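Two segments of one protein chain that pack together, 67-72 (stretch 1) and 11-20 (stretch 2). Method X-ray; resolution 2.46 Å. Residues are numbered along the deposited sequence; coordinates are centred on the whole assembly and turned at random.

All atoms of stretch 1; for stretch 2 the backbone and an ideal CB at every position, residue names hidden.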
ATOM      1  N   PRO B  67       6.021 -14.008  11.662  1.00 27.90           N
ATOM      2  CA  PRO B  67       5.416 -14.219  12.980  1.00 33.04           C
ATOM      3  C   PRO B  67       6.110 -13.422  14.075  1.00 34.40           C
ATOM      4  O   PRO B  67       7.277 -13.677  14.389  1.00 43.78           O
ATOM      5  CB  PRO B  67       5.581 -15.727  13.194  1.00 34.25           C
ATOM      6  CG  PRO B  67       6.770 -16.122  12.315  1.00 38.68           C
ATOM      7  CD  PRO B  67       7.122 -14.953  11.419  1.00 31.07           C
ATOM      8  N   THR B  68       5.392 -12.463  14.661  1.00 37.63           N
ATOM      9  CA  THR B  68       5.925 -11.596  15.712  1.00 40.10           C
ATOM     10  C   THR B  68       7.231 -10.940  15.263  1.00 37.23           C
ATOM     11  O   THR B  68       8.244 -10.942  15.967  1.00 39.42           O
ATOM     12  CB  THR B  68       6.106 -12.369  17.024  1.00 45.40           C
ATOM     13  OG1 THR B  68       4.968 -13.213  17.237  1.00 44.56           O
ATOM     14  CG2 THR B  68       6.230 -11.412  18.211  1.00 35.59           C
ATOM     15  N   VAL B  69       7.207 -10.388  14.053  1.00 35.97           N
ATOM     16  CA  VAL B  69       8.326  -9.573  13.556  1.00 31.14           C
ATOM     17  C   VAL B  69       8.047  -8.156  14.045  1.00 35.91           C
ATOM     18  O   VAL B  69       7.533  -7.294  13.328  1.00 45.91           O
ATOM     19  CB  VAL B  69       8.483  -9.668  12.036  1.00 38.68           C
ATOM     20  CG1 VAL B  69       9.657  -8.821  11.562  1.00 30.14           C
ATOM     21  CG2 VAL B  69       8.677 -11.117  11.621  1.00 39.20           C
ATOM     22  N   LEU B  70       8.382  -7.917  15.315  1.00 32.54           N
ATOM     23  CA  LEU B  70       8.018  -6.659  15.960  1.00 38.00           C
ATOM     24  C   LEU B  70       8.695  -5.470  15.293  1.00 37.55           C
ATOM     25  O   LEU B  70       8.083  -4.408  15.131  1.00 37.74           O
ATOM     26  CB  LEU B  70       8.377  -6.711  17.446  1.00 44.68           C
ATOM     27  CG  LEU B  70       7.545  -7.653  18.314  1.00 54.91           C
ATOM     28  CD1 LEU B  70       8.442  -8.410  19.276  1.00 65.75           C
ATOM     29  CD2 LEU B  70       6.483  -6.872  19.069  1.00 54.38           C
ATOM     30  N   ILE B  71       9.957  -5.626  14.903  1.00 30.58           N
ATOM     31  CA  ILE B  71      10.732  -4.548  14.303  1.00 35.86           C
ATOM     32  C   ILE B  71      10.639  -4.683  12.791  1.00 38.01           C
ATOM     33  O   ILE B  71      11.090  -5.683  12.220  1.00 42.12           O
ATOM     34  CB  ILE B  71      12.195  -4.580  14.768  1.00 38.00           C
ATOM     35  CG1 ILE B  71      12.279  -4.824  16.278  1.00 44.98           C
ATOM     36  CG2 ILE B  71      12.894  -3.282  14.396  1.00 31.51           C
ATOM     37  CD1 ILE B  71      11.713  -3.704  17.114  1.00 46.62           C
ATOM     38  N   LEU B  72      10.048  -3.682  12.144  1.00 33.30           N
ATOM     39  CA  LEU B  72       9.977  -3.614  10.690  1.00 30.52           C
ATOM     40  C   LEU B  72      10.346  -2.206  10.260  1.00 34.12           C
ATOM     41  O   LEU B  72       9.629  -1.251  10.573  1.00 37.91           O
ATOM     42  CB  LEU B  72       8.584  -3.980  10.172  1.00 33.57           C
ATOM     43  CG  LEU B  72       8.366  -5.410   9.677  1.00 42.50           C
ATOM     44  CD1 LEU B  72       7.023  -5.521   8.972  1.00 38.41           C
ATOM     45  CD2 LEU B  72       9.498  -5.844   8.758  1.00 43.58           C
ATOM     46  N   UNK B  11      12.960 -14.434   9.772  1.00 30.03           N
ATOM     47  CA  UNK B  11      13.514 -14.266  11.108  1.00 30.50           C
ATOM     48  C   UNK B  11      14.184 -12.904  11.217  1.00 31.76           C
ATOM     49  O   UNK B  11      15.056 -12.568  10.407  1.00 35.66           O
ATOM     50  CB  UNK B  11      14.508 -15.384  11.431  1.00 30.50           C
ATOM     51  N   UNK B  12      13.779 -12.128  12.219  1.00 21.32           N
ATOM     52  CA  UNK B  12      14.327 -10.803  12.484  1.00 27.99           C
ATOM     53  C   UNK B  12      15.065 -10.845  13.816  1.00 32.78           C
ATOM     54  O   UNK B  12      14.440 -10.982  14.872  1.00 36.35           O
ATOM     55  CB  UNK B  12      13.228  -9.739  12.497  1.00 27.99           C
ATOM     56  N   UNK B  13      16.394 -10.728  13.761  1.00 32.12           N
ATOM     57  CA  UNK B  13      17.187 -10.732  14.987  1.00 38.95           C
ATOM     58  C   UNK B  13      16.820  -9.557  15.885  1.00 37.17           C
ATOM     59  O   UNK B  13      16.747  -9.703  17.112  1.00 35.59           O
ATOM     60  CB  UNK B  13      18.680 -10.692  14.655  1.00 38.95           C
ATOM     61  N   UNK B  14      16.582  -8.384  15.292  1.00 32.88           N
ATOM     62  CA  UNK B  14      16.185  -7.226  16.084  1.00 32.12           C
ATOM     63  C   UNK B  14      14.867  -7.478  16.806  1.00 39.37           C
ATOM     64  O   UNK B  14      14.691  -7.058  17.956  1.00 43.20           O
ATOM     65  CB  UNK B  14      16.068  -5.987  15.193  1.00 32.12           C
ATOM     66  N   UNK B  15      13.930  -8.168  16.151  1.00 39.08           N
ATOM     67  CA  UNK B  15      12.667  -8.497  16.805  1.00 37.59           C
ATOM     68  C   UNK B  15      12.884  -9.455  17.971  1.00 37.98           C
ATOM     69  O   UNK B  15      12.198  -9.361  18.996  1.00 32.82           O
ATOM     70  CB  UNK B  15      11.690  -9.107  15.798  1.00 37.59           C
ATOM     71  N   UNK B  16      13.836 -10.381  17.832  1.00 34.08           N
ATOM     72  CA  UNK B  16      14.158 -11.280  18.936  1.00 35.75           C
ATOM     73  C   UNK B  16      14.796 -10.522  20.094  1.00 31.83           C
ATOM     74  O   UNK B  16      14.571 -10.859  21.263  1.00 38.88           O
ATOM     75  CB  UNK B  16      15.091 -12.395  18.460  1.00 35.75           C
ATOM     76  N   UNK B  17      15.591  -9.494  19.790  1.00 35.66           N
ATOM     77  CA  UNK B  17      16.159  -8.659  20.845  1.00 32.55           C
ATOM     78  C   UNK B  17      15.060  -7.944  21.622  1.00 36.75           C
ATOM     79  O   UNK B  17      15.077  -7.910  22.857  1.00 44.94           O
ATOM     80  CB  UNK B  17      17.136  -7.640  20.254  1.00 32.55           C
ATOM     81  N   UNK B  18      14.089  -7.368  20.908  1.00 33.24           N
ATOM     82  CA  UNK B  18      12.956  -6.738  21.579  1.00 40.61           C
ATOM     83  C   UNK B  18      12.150  -7.752  22.377  1.00 37.25           C
ATOM     84  O   UNK B  18      11.556  -7.404  23.404  1.00 41.06           O
ATOM     85  CB  UNK B  18      12.055  -6.040  20.558  1.00 40.61           C
ATOM     86  N   UNK B  19      12.117  -9.007  21.924  1.00 38.46           N
ATOM     87  CA  UNK B  19      11.443 -10.059  22.677  1.00 37.04           C
ATOM     88  C   UNK B  19      12.145 -10.318  24.006  1.00 39.29           C
ATOM     89  O   UNK B  19      11.499 -10.428  25.054  1.00 40.73           O
ATOM     90  CB  UNK B  19      11.382 -11.347  21.854  1.00 37.04           C
ATOM     91  N   UNK B  20      13.478 -10.407  23.979  1.00 43.95           N
ATOM     92  CA  UNK B  20      14.248 -10.699  25.182  1.00 44.52           C
ATOM     93  C   UNK B  20      14.177  -9.584  26.216  1.00 47.14           C
ATOM     94  O   UNK B  20      14.432  -9.839  27.398  1.00 53.34           O
ATOM     95  CB  UNK B  20      15.709 -10.959  24.811  1.00 44.52           C
TER

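Stretch 1 runs without regular secondary structure past a helix that begins at position 13, and the two backbones come nearest at Ile-71 and position 15, whose CA atoms lie 5.1 Å apart. Position 11 precedes the helix with its CB directed away from stretch 1 and nothing of that stretch within 5.5 Å, so the contact sets little limit on it; it is Phe-11.

Position 12 stands right before the helix, with phi/psi of -114/111°, where a short polar residue such as Ser, Thr, Asp or Asn commonly serves as N-cap. Its CB points toward stretch 1, 3.8 Å from CG1 of Val-69, and the carbonyl of Ile-71 lies nearby, which again favours a small side chain. The residue is Ser-12. Its OG is 3.9 Å from Ile-71 O, too far for a direct hydrogen bond, and a water spans the gap, 2.8 Å from Ser-12 OG and donating to Ile-71 O at 2.7 Å.

Position 13 is out of reach, so stretch 1 leaves the choice open; it is filled by Ala-13. At position 14 the CB points toward stretch 1 and sits 4.1 Å from Ile-71 CG1; any side chain able to cover the isoleucine with its first carbon and then turn outward would suit. Glu-14 does this, its carboxylate leading away.

Position 15 is the most constrained. Its CB is 3.5 Å from Leu-70 N, 3.9 Å from Thr-68 O and 4.0 Å from Ile-71 N, so the space is tight and lined by backbone polar atoms. Ala or Gly would fit, but a small hydroxyl residue could also accept from an amide. It is Ser-15: with chi1 in m, its OG accepts from Ile-71 N at 2.9 Å and 164°. The amide Leu-70 N is also close to Ser-15 OG, at 3.1 Å, but its angle is poor. Ser-15 OG also shares a hydrogen bond with Ser-12 OG at 2.9 Å, within stretch 2 itself; the link to stretch 1 is the one from Ile-71 N.

At 16 the CB points away and at 17 sideways, with nothing of stretch 1 within 5.5 Å of either, so many residues would do; they are Glu-16 and Trp-17.

One turn on from 14, the CB of position 18 points toward stretch 1, 4.2 Å from Ile-71 CD1 and 4.5 Å from Leu-70 CD1. A small apolar residue suits this surface, and Ala-18 packs its methyl on Ile-71 CD1. The CB of position 19 is sideways, 4.9 Å from Leu-70 CD1, allowing various medium-sized side chains; Thr-19 brings OG1 to 3.8 Å from Leu-70 CD1 and donates weakly from it to Ser-15 O at 3.3 Å. Position 20, out of reach and equally free, is Arg-20, which forms a long salt bridge to Glu-16.

Stretch 2 11-20: FSAESEWATR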
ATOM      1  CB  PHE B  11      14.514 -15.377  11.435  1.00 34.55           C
ATOM      2  CG  PHE B  11      15.292 -15.136  12.695  1.00 40.84           C
ATOM      3  CD1 PHE B  11      14.659 -15.154  13.927  1.00 38.70           C
ATOM      4  CD2 PHE B  11      16.654 -14.892  12.648  1.00 42.97           C
ATOM      5  CE1 PHE B  11      15.370 -14.929  15.092  1.00 41.07           C
ATOM      6  CE2 PHE B  11      17.373 -14.668  13.810  1.00 52.39           C
ATOM      7  CZ  PHE B  11      16.729 -14.687  15.033  1.00 47.36           C
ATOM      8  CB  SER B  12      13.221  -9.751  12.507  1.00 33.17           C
ATOM      9  OG  SER B  12      13.698  -8.528  13.042  1.00 42.25           O
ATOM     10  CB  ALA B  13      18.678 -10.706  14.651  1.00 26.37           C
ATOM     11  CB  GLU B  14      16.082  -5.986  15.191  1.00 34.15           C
ATOM     12  CG  GLU B  14      17.403  -5.536  14.578  1.00 51.76           C
ATOM     13  CD  GLU B  14      17.715  -6.231  13.265  1.00 66.77           C
ATOM     14  OE1 GLU B  14      18.456  -5.647  12.445  1.00 72.88           O
ATOM     15  OE2 GLU B  14      17.216  -7.355  13.047  1.00 66.14           O
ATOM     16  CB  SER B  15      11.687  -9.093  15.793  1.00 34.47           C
ATOM     17  OG  SER B  15      11.412  -8.174  14.750  1.00 42.73           O
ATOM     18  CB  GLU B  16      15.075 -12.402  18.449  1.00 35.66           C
ATOM     19  CG  GLU B  16      15.537 -13.365  19.540  1.00 47.69           C
ATOM     20  CD  GLU B  16      14.402 -14.181  20.142  1.00 59.21           C
ATOM     21  OE1 GLU B  16      13.290 -14.195  19.570  1.00 55.84           O
ATOM     22  OE2 GLU B  16      14.625 -14.815  21.196  1.00 60.35           O
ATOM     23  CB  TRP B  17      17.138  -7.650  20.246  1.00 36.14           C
ATOM     24  CG  TRP B  17      18.257  -8.271  19.467  1.00 40.63           C
ATOM     25  CD1 TRP B  17      18.681  -9.567  19.526  1.00 39.72           C
ATOM     26  CD2 TRP B  17      19.093  -7.619  18.503  1.00 30.05           C
ATOM     27  NE1 TRP B  17      19.730  -9.761  18.660  1.00 33.35           N
ATOM     28  CE2 TRP B  17      20.002  -8.581  18.020  1.00 26.04           C
ATOM     29  CE3 TRP B  17      19.162  -6.316  18.004  1.00 33.96           C
ATOM     30  CZ2 TRP B  17      20.967  -8.280  17.062  1.00 25.90           C
ATOM     31  CZ3 TRP B  17      20.120  -6.019  17.053  1.00 33.92           C
ATOM     32  CH2 TRP B  17      21.010  -6.997  16.592  1.00 26.69           C
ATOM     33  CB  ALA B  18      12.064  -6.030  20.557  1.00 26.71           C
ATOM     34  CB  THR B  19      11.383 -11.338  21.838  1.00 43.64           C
ATOM     35  OG1 THR B  19      10.321 -11.235  20.882  1.00 41.91           O
ATOM     36  CG2 THR B  19      11.165 -12.558  22.719  1.00 48.19           C
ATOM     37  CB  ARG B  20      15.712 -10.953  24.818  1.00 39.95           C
ATOM     38  CG  ARG B  20      15.943 -12.164  23.934  1.00 36.53           C
ATOM     39  CD  ARG B  20      17.376 -12.181  23.434  1.00 39.09           C
ATOM     40  NE  ARG B  20      17.687 -13.380  22.665  1.00 48.44           N
ATOM     41  CZ  ARG B  20      18.791 -13.531  21.942  1.00 49.03           C
ATOM     42  NH1 ARG B  20      19.683 -12.550  21.884  1.00 42.83           N
ATOM     43  NH2 ARG B  20      19.001 -14.655  21.272  1.00 44.07           N
TER
HETATM   44  O   HOH W   1      13.729  -6.087  11.573  1.00 39.23           O
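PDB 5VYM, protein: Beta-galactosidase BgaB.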